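PDB 3ZBQ: Phikz039 from Pseudomonas phage phikz, which belongs to the tubulin and FtsZ family as the phage protein PhuZ and holds guanosine-5'-diphosphate in its nucleotide-binding domain. Local coordinates for residues A94-I99 against L200-I205; L116-Q121 against E152-V157; I163-E168 against L183-A188; D250-I255 against R261-A266. All coordinates share one frame; numbering follows the deposited sequence.

In the fold
From the N terminus, the chain first opens contact 1 at 94-99, entering strand 97-103, and closes it about a hundred residues later at 200-205. Contacts 2 and 3 both form within that span, one after the other. Contact 2 pairs helices 109-122 and 138-158; contact 3 sets strand 163-168 against helix 175-192. Contact 4 follows as a short loop of its own, and no two contacts cross. Contacts 1 and 3 meet where Ile99 packs on Leu186, and contacts 1 and 2 where Ala94 packs on Leu120. Leu200 and Asp204 in turn touch Thr262, so that contact 1 meets contact 4 at the edge strand 260-265 of the C-terminal part.

Contact 1. Residues A94-I99 against L200-I205; sequences AGDTNI and LDLMDI
Asp96 presses its carboxylate end against Leu202, while one residue further on Thr97 meets Ile205. Following Asp96 outward, CB already touches both Leu202 methyls, lying 3.6 Å from CD2 and 3.7 Å from CD1. Its CG makes the closest approach, 3.4 Å to Leu202 CD2, and OD1 stays almost as near, 3.5 Å from that same methyl. OD2 is further off, 3.8 Å from Leu202 CD2, and its polar partner is Gln195 NE2, which hydrogen-bonds to it. The two side chains cross at about a right angle. Leu202 reaches across because its CG lies anti to the backbone N (chi1 -175°), which carries both methyls over to the aspartate. The meeting is therefore van der Waals in kind, a leucine methyl against a carboxylate whose OD2 is bonded to Gln195.

Deeper in, Thr97 CG2 lies 3.8 Å from Ile205 CG2. The hydroxyl of Thr97 is turned to Thr7 OG1 and Lys6 O, so the methyl is left to make this apolar contact.

The contact joins the start of strand 97-103, in the parallel part of the sheet, to the first turn of helix 202-209. Phe193 touches both Thr97 and Ile205 beside it, and helix 175-192 packs alongside, Leu192 against Ile205 and, further along the strand, Leu186 and Leu189 against Ile99.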
loop_
_atom_site.group_PDB
_atom_site.type_symbol
_atom_site.label_atom_id
_atom_site.label_comp_id
_atom_site.label_asym_id
_atom_site.label_seq_id
_atom_site.Cartn_x
_atom_site.Cartn_y
_atom_site.Cartn_z
ATOM N N ALA A 94 12.199 8.954 8.128
ATOM C CA ALA A 94 10.888 8.618 8.680
ATOM C C ALA A 94 10.289 9.756 9.486
ATOM O O ALA A 94 11.006 10.491 10.169
ATOM C CB ALA A 94 10.986 7.375 9.562
ATOM N N GLY A 95 8.966 9.881 9.420
ATOM C CA GLY A 95 8.249 10.787 10.301
ATOM C C GLY A 95 7.797 10.080 11.570
ATOM O O GLY A 95 8.020 8.871 11.723
ATOM N N ASP A 96 7.163 10.815 12.483
ATOM C CA ASP A 96 6.560 10.192 13.660
ATOM C C ASP A 96 5.540 9.132 13.235
ATOM O O ASP A 96 5.380 8.110 13.902
ATOM C CB ASP A 96 5.890 11.240 14.563
ATOM C CG ASP A 96 6.894 12.121 15.293
ATOM O OD1 ASP A 96 7.987 11.626 15.655
ATOM O OD2 ASP A 96 6.576 13.311 15.516
ATOM N N THR A 97 4.878 9.380 12.104
ATOM C CA THR A 97 4.030 8.394 11.443
ATOM C C THR A 97 4.428 8.367 9.976
ATOM O O THR A 97 5.009 9.329 9.473
ATOM C CB THR A 97 2.538 8.747 11.554
ATOM O OG1 THR A 97 2.328 10.092 11.097
ATOM C CG2 THR A 97 2.070 8.621 13.004
ATOM N N ASN A 98 4.138 7.264 9.296
ATOM C CA ASN A 98 4.580 7.105 7.914
ATOM C C ASN A 98 3.517 6.420 7.088
ATOM O O ASN A 98 2.939 5.415 7.516
ATOM C CB ASN A 98 5.878 6.301 7.862
ATOM C CG ASN A 98 6.989 6.968 8.632
ATOM O OD1 ASN A 98 7.704 7.806 8.080
ATOM N ND2 ASN A 98 7.096 6.658 9.938
ATOM N N ILE A 99 3.257 6.962 5.903
ATOM C CA ILE A 99 2.249 6.400 5.030
ATOM C C ILE A 99 2.941 6.091 3.714
ATOM O O ILE A 99 3.626 6.940 3.168
ATOM C CB ILE A 99 1.073 7.377 4.795
ATOM C CG1 ILE A 99 0.488 7.837 6.137
ATOM C CG2 ILE A 99 -0.012 6.716 3.947
ATOM C CD1 ILE A 99 -0.679 8.799 6.019
ATOM N N LEU A 200 -4.760 12.598 22.598
ATOM C CA LEU A 200 -4.180 11.653 21.646
ATOM C C LEU A 200 -2.691 11.947 21.437
ATOM O O LEU A 200 -2.322 12.840 20.669
ATOM C CB LEU A 200 -4.941 11.692 20.321
ATOM C CG LEU A 200 -4.468 10.678 19.273
ATOM C CD1 LEU A 200 -4.635 9.271 19.818
ATOM C CD2 LEU A 200 -5.234 10.850 17.947
ATOM N N ASP A 201 -1.837 11.191 22.126
ATOM C CA ASP A 201 -0.405 11.456 22.133
ATOM C C ASP A 201 0.299 10.632 21.073
ATOM O O ASP A 201 -0.310 9.753 20.468
ATOM C CB ASP A 201 0.173 11.097 23.499
ATOM C CG ASP A 201 1.306 12.003 23.904
ATOM O OD1 ASP A 201 1.941 12.606 23.011
ATOM O OD2 ASP A 201 1.557 12.111 25.126
ATOM N N LEU A 202 1.586 10.879 20.863
ATOM C CA LEU A 202 2.315 10.082 19.873
ATOM C C LEU A 202 2.437 8.601 20.276
ATOM O O LEU A 202 2.313 7.724 19.435
ATOM C CB LEU A 202 3.682 10.691 19.535
ATOM C CG LEU A 202 4.462 9.977 18.422
ATOM C CD1 LEU A 202 3.650 9.846 17.123
ATOM C CD2 LEU A 202 5.797 10.667 18.151
ATOM N N MET A 203 2.659 8.303 21.553
ATOM C CA MET A 203 2.749 6.897 21.933
ATOM C C MET A 203 1.373 6.228 21.865
ATOM O O MET A 203 1.289 5.011 21.731
ATOM C CB MET A 203 3.367 6.714 23.338
ATOM C CG MET A 203 3.866 5.288 23.615
ATOM S SD MET A 203 5.169 4.731 22.465
ATOM C CE MET A 203 6.556 5.659 23.113
ATOM N N ASP A 204 0.295 7.005 21.987
ATOM C CA ASP A 204 -1.043 6.431 21.819
ATOM C C ASP A 204 -1.204 5.896 20.396
ATOM O O ASP A 204 -1.701 4.778 20.192
ATOM C CB ASP A 204 -2.134 7.462 22.114
ATOM C CG ASP A 204 -2.172 7.866 23.584
ATOM O OD1 ASP A 204 -2.008 6.975 24.446
ATOM O OD2 ASP A 204 -2.351 9.071 23.867
ATOM N N ILE A 205 -0.799 6.705 19.421
ATOM C CA ILE A 205 -0.825 6.287 18.012
ATOM C C ILE A 205 0.162 5.136 17.800
ATOM O O ILE A 205 -0.157 4.138 17.150
ATOM C CB ILE A 205 -0.531 7.469 17.065
ATOM C CG1 ILE A 205 -1.729 8.429 17.012
ATOM C CG2 ILE A 205 -0.210 6.972 15.629
ATOM C CD1 ILE A 205 -2.998 7.824 16.399
#

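Contact 2. Residues L116-Q121 against E152-V157; sequences LVSHLQ and EGVSSV
Val154 CG1 fits against the backbone and CB of Ser118, 3.7 Å from Ser118 CA and equally 3.7 Å from Ser118 CB. Its sister methyl CG2 stands a little further back, 4.1 Å from Ser118 CB. Alongside, Val117 CG1 and Val154 CG1 touch more loosely at 4.2 Å, the two valines crossing at about a right angle. A chi1 of 169° turns CG1 of Val154 away from its own backbone N and sends that methyl toward the neighbouring helix. The small serine lets the backbones come near, and Ser118 CA and Val154 CA are 5.5 Å apart.

The helices run nearly parallel, their local axes 9.4 Å apart and crossing at -16°. This is what consecutive beta-alpha-beta crossovers of a Rossmann-like sheet produce: helix 109-122 leads into strand 127-133, and helix 138-158 follows it and leads on to strand 163-168. Val117 rests on that intervening strand through Val127 and Ser129, and also touches Met162.

Further out, Ser118 OG is hydrogen-bonded to Gln122 OE1, one turn along its own helix. Gln121 NE2 reaches across to Ser158 OG, a bond that ties helix 109-122 to the last residue of helix 138-158.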
loop_
_atom_site.group_PDB
_atom_site.type_symbol
_atom_site.label_atom_id
_atom_site.label_comp_id
_atom_site.label_asym_id
_atom_site.label_seq_id
_atom_site.Cartn_x
_atom_site.Cartn_y
_atom_site.Cartn_z
ATOM N N LEU A 116 10.397 -0.317 1.690
ATOM C CA LEU A 116 10.472 0.819 2.602
ATOM C C LEU A 116 9.763 0.498 3.910
ATOM O O LEU A 116 10.277 0.815 4.977
ATOM C CB LEU A 116 9.897 2.096 1.985
ATOM C CG LEU A 116 10.796 2.812 0.973
ATOM C CD1 LEU A 116 9.988 3.798 0.123
ATOM C CD2 LEU A 116 11.938 3.535 1.673
ATOM N N VAL A 117 8.596 -0.140 3.833
ATOM C CA VAL A 117 7.867 -0.514 5.052
ATOM C C VAL A 117 8.729 -1.416 5.922
ATOM O O VAL A 117 8.823 -1.229 7.144
ATOM C CB VAL A 117 6.551 -1.240 4.730
ATOM C CG1 VAL A 117 5.872 -1.698 6.027
ATOM C CG2 VAL A 117 5.628 -0.325 3.969
ATOM N N SER A 118 9.372 -2.389 5.288
ATOM C CA SER A 118 10.225 -3.323 6.012
ATOM C C SER A 118 11.381 -2.602 6.698
ATOM O O SER A 118 11.644 -2.814 7.885
ATOM C CB SER A 118 10.768 -4.401 5.077
ATOM O OG SER A 118 11.486 -5.368 5.823
ATOM N N HIS A 119 12.056 -1.740 5.948
ATOM C CA HIS A 119 13.183 -0.986 6.486
ATOM C C HIS A 119 12.722 -0.101 7.633
ATOM O O HIS A 119 13.342 -0.079 8.693
ATOM C CB HIS A 119 13.826 -0.122 5.404
ATOM C CG HIS A 119 15.037 0.620 5.872
ATOM N ND1 HIS A 119 16.313 0.124 5.719
ATOM C CD2 HIS A 119 15.164 1.807 6.513
ATOM C CE1 HIS A 119 17.179 0.982 6.233
ATOM N NE2 HIS A 119 16.508 2.008 6.722
ATOM N N LEU A 120 11.634 0.632 7.418
ATOM C CA LEU A 120 11.138 1.550 8.447
ATOM C C LEU A 120 10.724 0.803 9.711
ATOM O O LEU A 120 10.999 1.247 10.828
ATOM C CB LEU A 120 9.957 2.367 7.919
ATOM C CG LEU A 120 10.191 3.372 6.794
ATOM C CD1 LEU A 120 8.872 3.669 6.094
ATOM C CD2 LEU A 120 10.793 4.651 7.314
ATOM N N GLN A 121 10.039 -0.326 9.537
ATOM C CA GLN A 121 9.558 -1.089 10.683
ATOM C C GLN A 121 10.701 -1.719 11.469
ATOM O O GLN A 121 10.643 -1.807 12.700
ATOM C CB GLN A 121 8.483 -2.108 10.263
ATOM C CG GLN A 121 7.191 -1.395 9.864
ATOM C CD GLN A 121 5.962 -2.271 9.845
ATOM O OE1 GLN A 121 4.842 -1.759 9.951
ATOM N NE2 GLN A 121 6.145 -3.582 9.676
ATOM N N GLU A 152 2.869 -10.356 4.235
ATOM C CA GLU A 152 3.042 -11.364 5.272
ATOM C C GLU A 152 4.522 -11.564 5.562
ATOM O O GLU A 152 4.925 -11.683 6.722
ATOM C CB GLU A 152 2.395 -12.678 4.831
ATOM C CG GLU A 152 1.974 -13.605 5.968
ATOM C CD GLU A 152 0.613 -13.248 6.566
ATOM O OE1 GLU A 152 0.334 -12.049 6.781
ATOM O OE2 GLU A 152 -0.184 -14.177 6.839
ATOM N N GLY A 153 5.326 -11.586 4.500
ATOM C CA GLY A 153 6.769 -11.722 4.623
ATOM C C GLY A 153 7.401 -10.533 5.332
ATOM O O GLY A 153 8.287 -10.696 6.181
ATOM N N VAL A 154 6.955 -9.327 4.987
ATOM C CA VAL A 154 7.473 -8.123 5.633
ATOM C C VAL A 154 7.057 -8.079 7.112
ATOM O O VAL A 154 7.851 -7.692 7.974
ATOM C CB VAL A 154 7.044 -6.833 4.882
ATOM C CG1 VAL A 154 7.349 -5.589 5.715
ATOM C CG2 VAL A 154 7.741 -6.755 3.513
ATOM N N SER A 155 5.823 -8.493 7.403
ATOM C CA SER A 155 5.368 -8.584 8.793
ATOM C C SER A 155 6.309 -9.489 9.580
ATOM O O SER A 155 6.733 -9.161 10.701
ATOM C CB SER A 155 3.948 -9.159 8.869
ATOM O OG SER A 155 3.005 -8.342 8.197
ATOM N N SER A 156 6.620 -10.638 8.995
ATOM C CA SER A 156 7.480 -11.623 9.639
ATOM C C SER A 156 8.909 -11.133 9.822
ATOM O O SER A 156 9.462 -11.238 10.912
ATOM C CB SER A 156 7.480 -12.939 8.861
ATOM O OG SER A 156 6.178 -13.487 8.791
ATOM N N VAL A 157 9.506 -10.609 8.756
ATOM C CA VAL A 157 10.905 -10.195 8.780
ATOM C C VAL A 157 11.135 -8.977 9.681
ATOM O O VAL A 157 12.117 -8.923 10.437
ATOM C CB VAL A 157 11.428 -9.928 7.351
ATOM C CG1 VAL A 157 12.770 -9.235 7.401
ATOM C CG2 VAL A 157 11.521 -11.244 6.586
#

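Contact 3. Residues I163-E168 against L183-A188; sequences IINYHE and LEVLNA
Asn165 and Val185 come at each other from opposite directions, the amide oxygen meeting both valine methyls. That oxygen leads: Asn165 OD1 lies 3.4 Å from Val185 CG1 and 3.7 Å from Val185 CG2, as if set over the fork of the valine. Asn165 CG stands 3.8 Å from the first of those methyls, Val185 CG1. A chi1 of 175° stretches the asparagine's amide away from the strand backbone to put it there.

His167 takes a different line, sliding past Val185 in the opposite sense. It offers the edge of its imidazole, with CE1 4.1 Å from Val185 CG2 and that methyl near the ring plane. The same edge serves the asparagine, since His167 NE2 donates to Asn165 OD1 at 2.6 Å. The acceptor lies in the ring plane, but seen from the amide the donor stands 36° above the carbonyl plane.

Here strand 163-168 of the parallel part of the sheet packs against helix 175-192, which by topology probably corresponds to the core helix of the tubulin and FtsZ fold. All three residues are buried, and the His167 side chain is about 7 Å from the bound guanosine-5'-diphosphate.

Asn165 ND2, at the other arm of the amide, bonds to Leu224 O of the adjoining strand 222-227, which together with the histidine bond holds the amide's rotation. Val226 of that strand touches Val185 as well.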
loop_
_atom_site.group_PDB
_atom_site.type_symbol
_atom_site.label_atom_id
_atom_site.label_comp_id
_atom_site.label_asym_id
_atom_site.label_seq_id
_atom_site.Cartn_x
_atom_site.Cartn_y
_atom_site.Cartn_z
ATOM N N ILE A 163 0.490 -3.064 8.331
ATOM C CA ILE A 163 -0.874 -2.559 8.259
ATOM C C ILE A 163 -1.163 -2.101 6.836
ATOM O O ILE A 163 -0.482 -1.218 6.308
ATOM C CB ILE A 163 -1.069 -1.355 9.211
ATOM C CG1 ILE A 163 -0.784 -1.752 10.656
ATOM C CG2 ILE A 163 -2.470 -0.758 9.057
ATOM C CD1 ILE A 163 -0.573 -0.561 11.567
ATOM N N ILE A 164 -2.182 -2.692 6.217
ATOM C CA ILE A 164 -2.560 -2.286 4.874
ATOM C C ILE A 164 -4.002 -1.773 4.826
ATOM O O ILE A 164 -4.926 -2.368 5.406
ATOM C CB ILE A 164 -2.338 -3.422 3.835
ATOM C CG1 ILE A 164 -3.333 -4.562 4.053
ATOM C CG2 ILE A 164 -0.911 -3.951 3.913
ATOM C CD1 ILE A 164 -3.379 -5.565 2.887
ATOM N N ASN A 165 -4.165 -0.631 4.165
ATOM C CA ASN A 165 -5.475 -0.094 3.835
ATOM C C ASN A 165 -5.715 -0.454 2.372
ATOM O O ASN A 165 -5.039 0.065 1.478
ATOM C CB ASN A 165 -5.491 1.417 4.078
ATOM C CG ASN A 165 -6.777 2.069 3.633
ATOM O OD1 ASN A 165 -6.815 2.739 2.601
ATOM N ND2 ASN A 165 -7.840 1.890 4.411
ATOM N N TYR A 166 -6.657 -1.369 2.136
ATOM C CA TYR A 166 -6.766 -2.046 0.839
ATOM C C TYR A 166 -7.873 -1.515 -0.070
ATOM O O TYR A 166 -9.018 -1.316 0.355
ATOM C CB TYR A 166 -6.951 -3.556 1.051
ATOM C CG TYR A 166 -7.136 -4.306 -0.257
ATOM C CD1 TYR A 166 -6.051 -4.579 -1.075
ATOM C CD2 TYR A 166 -8.397 -4.732 -0.670
ATOM C CE1 TYR A 166 -6.205 -5.261 -2.277
ATOM C CE2 TYR A 166 -8.566 -5.417 -1.872
ATOM C CZ TYR A 166 -7.470 -5.680 -2.664
ATOM O OH TYR A 166 -7.628 -6.351 -3.864
ATOM N N HIS A 167 -7.534 -1.331 -1.345
ATOM C CA HIS A 167 -8.489 -0.872 -2.331
ATOM C C HIS A 167 -8.337 -1.763 -3.535
ATOM O O HIS A 167 -7.232 -2.035 -3.962
ATOM C CB HIS A 167 -8.198 0.576 -2.725
ATOM C CG HIS A 167 -8.282 1.520 -1.568
ATOM N ND1 HIS A 167 -9.375 2.326 -1.350
ATOM C CD2 HIS A 167 -7.428 1.750 -0.542
ATOM C CE1 HIS A 167 -9.195 3.015 -0.233
ATOM N NE2 HIS A 167 -8.020 2.685 0.274
ATOM N N GLU A 168 -9.451 -2.218 -4.072
ATOM C CA GLU A 168 -9.392 -3.077 -5.245
ATOM C C GLU A 168 -9.799 -2.325 -6.489
ATOM O O GLU A 168 -10.827 -1.640 -6.494
ATOM C CB GLU A 168 -10.325 -4.253 -5.028
ATOM C CG GLU A 168 -10.202 -5.326 -6.074
ATOM C CD GLU A 168 -10.923 -6.567 -5.641
ATOM O OE1 GLU A 168 -10.493 -7.181 -4.637
ATOM O OE2 GLU A 168 -11.924 -6.909 -6.293
ATOM N N LEU A 183 -7.908 9.193 -1.637
ATOM C CA LEU A 183 -7.654 10.559 -1.162
ATOM C C LEU A 183 -8.383 10.810 0.153
ATOM O O LEU A 183 -7.838 11.430 1.087
ATOM C CB LEU A 183 -8.099 11.578 -2.208
ATOM C CG LEU A 183 -7.357 11.456 -3.535
ATOM C CD1 LEU A 183 -7.958 12.401 -4.554
ATOM C CD2 LEU A 183 -5.866 11.735 -3.357
ATOM N N GLU A 184 -9.618 10.320 0.231
ATOM C CA GLU A 184 -10.383 10.434 1.467
ATOM C C GLU A 184 -9.635 9.776 2.622
ATOM O O GLU A 184 -9.613 10.301 3.737
ATOM C CB GLU A 184 -11.769 9.800 1.302
ATOM C CG GLU A 184 -12.687 10.561 0.366
ATOM C CD GLU A 184 -13.989 10.954 1.026
ATOM O OE1 GLU A 184 -14.553 10.117 1.772
ATOM O OE2 GLU A 184 -14.441 12.102 0.806
ATOM N N VAL A 185 -9.020 8.627 2.361
ATOM C CA VAL A 185 -8.266 7.917 3.391
ATOM C C VAL A 185 -7.003 8.684 3.792
ATOM O O VAL A 185 -6.726 8.848 4.976
ATOM C CB VAL A 185 -7.913 6.478 2.946
ATOM C CG1 VAL A 185 -6.843 5.873 3.846
ATOM C CG2 VAL A 185 -9.169 5.601 2.922
ATOM N N LEU A 186 -6.246 9.157 2.802
ATOM C CA LEU A 186 -5.018 9.911 3.070
ATOM C C LEU A 186 -5.327 11.176 3.869
ATOM O O LEU A 186 -4.640 11.502 4.855
ATOM C CB LEU A 186 -4.303 10.249 1.755
ATOM C CG LEU A 186 -3.696 9.058 1.024
ATOM C CD1 LEU A 186 -3.146 9.479 -0.337
ATOM C CD2 LEU A 186 -2.604 8.425 1.874
ATOM N N ASN A 187 -6.386 11.875 3.479
ATOM C CA ASN A 187 -6.813 13.037 4.241
ATOM C C ASN A 187 -7.148 12.683 5.682
ATOM O O ASN A 187 -6.762 13.394 6.613
ATOM C CB ASN A 187 -8.018 13.704 3.586
ATOM C CG ASN A 187 -8.449 14.949 4.323
ATOM O OD1 ASN A 187 -9.592 15.056 4.778
ATOM N ND2 ASN A 187 -7.524 15.896 4.469
ATOM N N ALA A 188 -7.876 11.589 5.872
ATOM C CA ALA A 188 -8.279 11.204 7.226
ATOM C C ALA A 188 -7.055 10.844 8.056
ATOM O O ALA A 188 -6.940 11.232 9.221
ATOM C CB ALA A 188 -9.255 10.043 7.177
#

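Contact 4. Residues D250-I255 against R261-A266; sequences DRDVSI and RTTGYA
Asp252 reaches from its loop onto Arg261, Thr263 and Tyr265, three alternate residues of strand 260-265. The loop is part of the crossover connection that leads from strand 239-246 to its parallel neighbour 260-265, the edge strand of the sheet in the tubulin-like C-terminal domain. A fully extended chi1 (-180°) carries the carboxylate of Asp252 out over the strand.

Charge comes first. Arg261 grips a single oxygen end-on with two nitrogens, NH2 to Asp252 OD1 at 2.8 Å and NH1 to Asp252 OD1 at 3.0 Å. OD1 sits in the guanidinium plane, although the carboxylate itself is turned 50° from it. Arg261 NH2 has a further, weak hydrogen bond to Tyr246 OH.

Hydroxyls take the other oxygen. Tyr265 OH donates to Asp252 OD2 at 2.6 Å, on the anti lone pair of that oxygen, with ring and carboxylate planes 63° apart. Thr263 OG1 donates to Asp252 OD2 at 3.1 Å, coming from above the carboxylate plane. Four protein bonds, two to each oxygen, thus fix the rotation of the carboxylate, and the nearby guanidinium would be expected to stabilise its negative charge.

A water also accepts from Arg261 NH1, at 3.1 Å.

The remaining contacts are van der Waals. Ser254 OG is 3.7 Å from Arg261 CD, on the aliphatic chain. The guanidinium itself is covered on both faces: Thr263 CG2 lies over one, toward the rim, and on the opposite face Ser254 CA sits 3.6 Å above the centre of the Arg261 group.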
loop_
_atom_site.group_PDB
_atom_site.type_symbol
_atom_site.label_atom_id
_atom_site.label_comp_id
_atom_site.label_asym_id
_atom_site.label_seq_id
_atom_site.Cartn_x
_atom_site.Cartn_y
_atom_site.Cartn_z
ATOM N N ASP A 250 -18.216 13.994 24.617
ATOM C CA ASP A 250 -19.319 13.289 25.259
ATOM C C ASP A 250 -19.752 12.071 24.455
ATOM O O ASP A 250 -20.448 11.200 24.978
ATOM C CB ASP A 250 -20.522 14.219 25.475
ATOM C CG ASP A 250 -20.349 15.147 26.670
ATOM O OD1 ASP A 250 -19.331 15.040 27.394
ATOM O OD2 ASP A 250 -21.248 15.991 26.889
ATOM N N ARG A 251 -19.344 12.018 23.185
ATOM C CA ARG A 251 -19.679 10.904 22.291
ATOM C C ARG A 251 -18.637 9.778 22.322
ATOM O O ARG A 251 -18.757 8.779 21.604
ATOM C CB ARG A 251 -19.825 11.408 20.853
ATOM C CG ARG A 251 -20.617 12.698 20.726
ATOM C CD ARG A 251 -21.950 12.466 20.041
ATOM N NE ARG A 251 -21.794 11.758 18.771
ATOM C CZ ARG A 251 -22.806 11.418 17.977
ATOM N NH1 ARG A 251 -24.050 11.726 18.313
ATOM N NH2 ARG A 251 -22.578 10.769 16.843
ATOM N N ASP A 252 -17.608 9.942 23.142
ATOM C CA ASP A 252 -16.581 8.918 23.256
ATOM C C ASP A 252 -17.187 7.698 23.954
ATOM O O ASP A 252 -17.312 7.660 25.186
ATOM C CB ASP A 252 -15.383 9.480 24.021
ATOM C CG ASP A 252 -14.258 8.482 24.185
ATOM O OD1 ASP A 252 -14.440 7.297 23.835
ATOM O OD2 ASP A 252 -13.179 8.900 24.662
ATOM N N VAL A 253 -17.578 6.712 23.151
ATOM C CA VAL A 253 -18.149 5.461 23.651
ATOM C C VAL A 253 -17.562 4.292 22.874
ATOM O O VAL A 253 -17.607 4.286 21.643
ATOM C CB VAL A 253 -19.677 5.431 23.488
ATOM C CG1 VAL A 253 -20.248 4.101 23.993
ATOM C CG2 VAL A 253 -20.319 6.605 24.208
ATOM N N SER A 254 -17.018 3.304 23.585
ATOM C CA SER A 254 -16.449 2.123 22.931
ATOM C C SER A 254 -17.499 1.430 22.063
ATOM O O SER A 254 -18.652 1.272 22.468
ATOM C CB SER A 254 -15.885 1.144 23.962
ATOM O OG SER A 254 -15.183 0.093 23.322
ATOM N N ILE A 255 -17.098 1.027 20.865
ATOM C CA ILE A 255 -18.047 0.476 19.908
ATOM C C ILE A 255 -18.315 -1.008 20.143
ATOM O O ILE A 255 -19.456 -1.410 20.352
ATOM C CB ILE A 255 -17.583 0.755 18.469
ATOM C CG1 ILE A 255 -17.590 2.271 18.240
ATOM C CG2 ILE A 255 -18.460 0.018 17.470
ATOM C CD1 ILE A 255 -17.220 2.700 16.848
ATOM N N ARG A 261 -7.680 0.252 22.353
ATOM C CA ARG A 261 -8.486 1.392 21.917
ATOM C C ARG A 261 -7.806 2.685 22.356
ATOM O O ARG A 261 -7.347 2.818 23.499
ATOM C CB ARG A 261 -9.915 1.313 22.478
ATOM C CG ARG A 261 -10.826 2.490 22.067
ATOM C CD ARG A 261 -12.286 2.265 22.463
ATOM N NE ARG A 261 -13.163 3.301 21.914
ATOM C CZ ARG A 261 -13.598 4.368 22.578
ATOM N NH1 ARG A 261 -13.261 4.560 23.853
ATOM N NH2 ARG A 261 -14.382 5.247 21.966
ATOM N N THR A 262 -7.731 3.641 21.444
ATOM C CA THR A 262 -7.243 4.960 21.814
ATOM C C THR A 262 -8.156 6.008 21.188
ATOM O O THR A 262 -8.711 5.793 20.102
ATOM C CB THR A 262 -5.756 5.140 21.421
ATOM O OG1 THR A 262 -5.222 6.311 22.048
ATOM C CG2 THR A 262 -5.599 5.247 19.912
ATOM N N THR A 263 -8.351 7.127 21.880
ATOM C CA THR A 263 -9.250 8.168 21.382
ATOM C C THR A 263 -8.609 9.549 21.415
ATOM O O THR A 263 -7.742 9.821 22.251
ATOM C CB THR A 263 -10.588 8.219 22.165
ATOM O OG1 THR A 263 -10.367 8.758 23.475
ATOM C CG2 THR A 263 -11.193 6.841 22.277
ATOM N N GLY A 264 -9.044 10.420 20.510
ATOM C CA GLY A 264 -8.603 11.806 20.523
ATOM C C GLY A 264 -9.787 12.737 20.367
ATOM O O GLY A 264 -10.798 12.352 19.772
ATOM N N TYR A 265 -9.673 13.955 20.890
ATOM C CA TYR A 265 -10.757 14.925 20.785
ATOM C C TYR A 265 -10.370 16.042 19.830
ATOM O O TYR A 265 -9.501 16.865 20.140
ATOM C CB TYR A 265 -11.133 15.461 22.171
ATOM C CG TYR A 265 -11.538 14.344 23.105
ATOM C CD1 TYR A 265 -12.423 13.359 22.684
ATOM C CD2 TYR A 265 -11.013 14.251 24.387
ATOM C CE1 TYR A 265 -12.791 12.322 23.511
ATOM C CE2 TYR A 265 -11.375 13.213 25.228
ATOM C CZ TYR A 265 -12.269 12.255 24.782
ATOM O OH TYR A 265 -12.645 11.218 25.602
ATOM N N ALA A 266 -10.997 16.036 18.653
ATOM C CA ALA A 266 -10.694 16.995 17.600
ATOM C C ALA A 266 -11.445 18.299 17.833
ATOM O O ALA A 266 -12.586 18.294 18.293
ATOM C CB ALA A 266 -11.055 16.417 16.239
HETATM O O HOH W 1 -14.585 5.926 26.243
#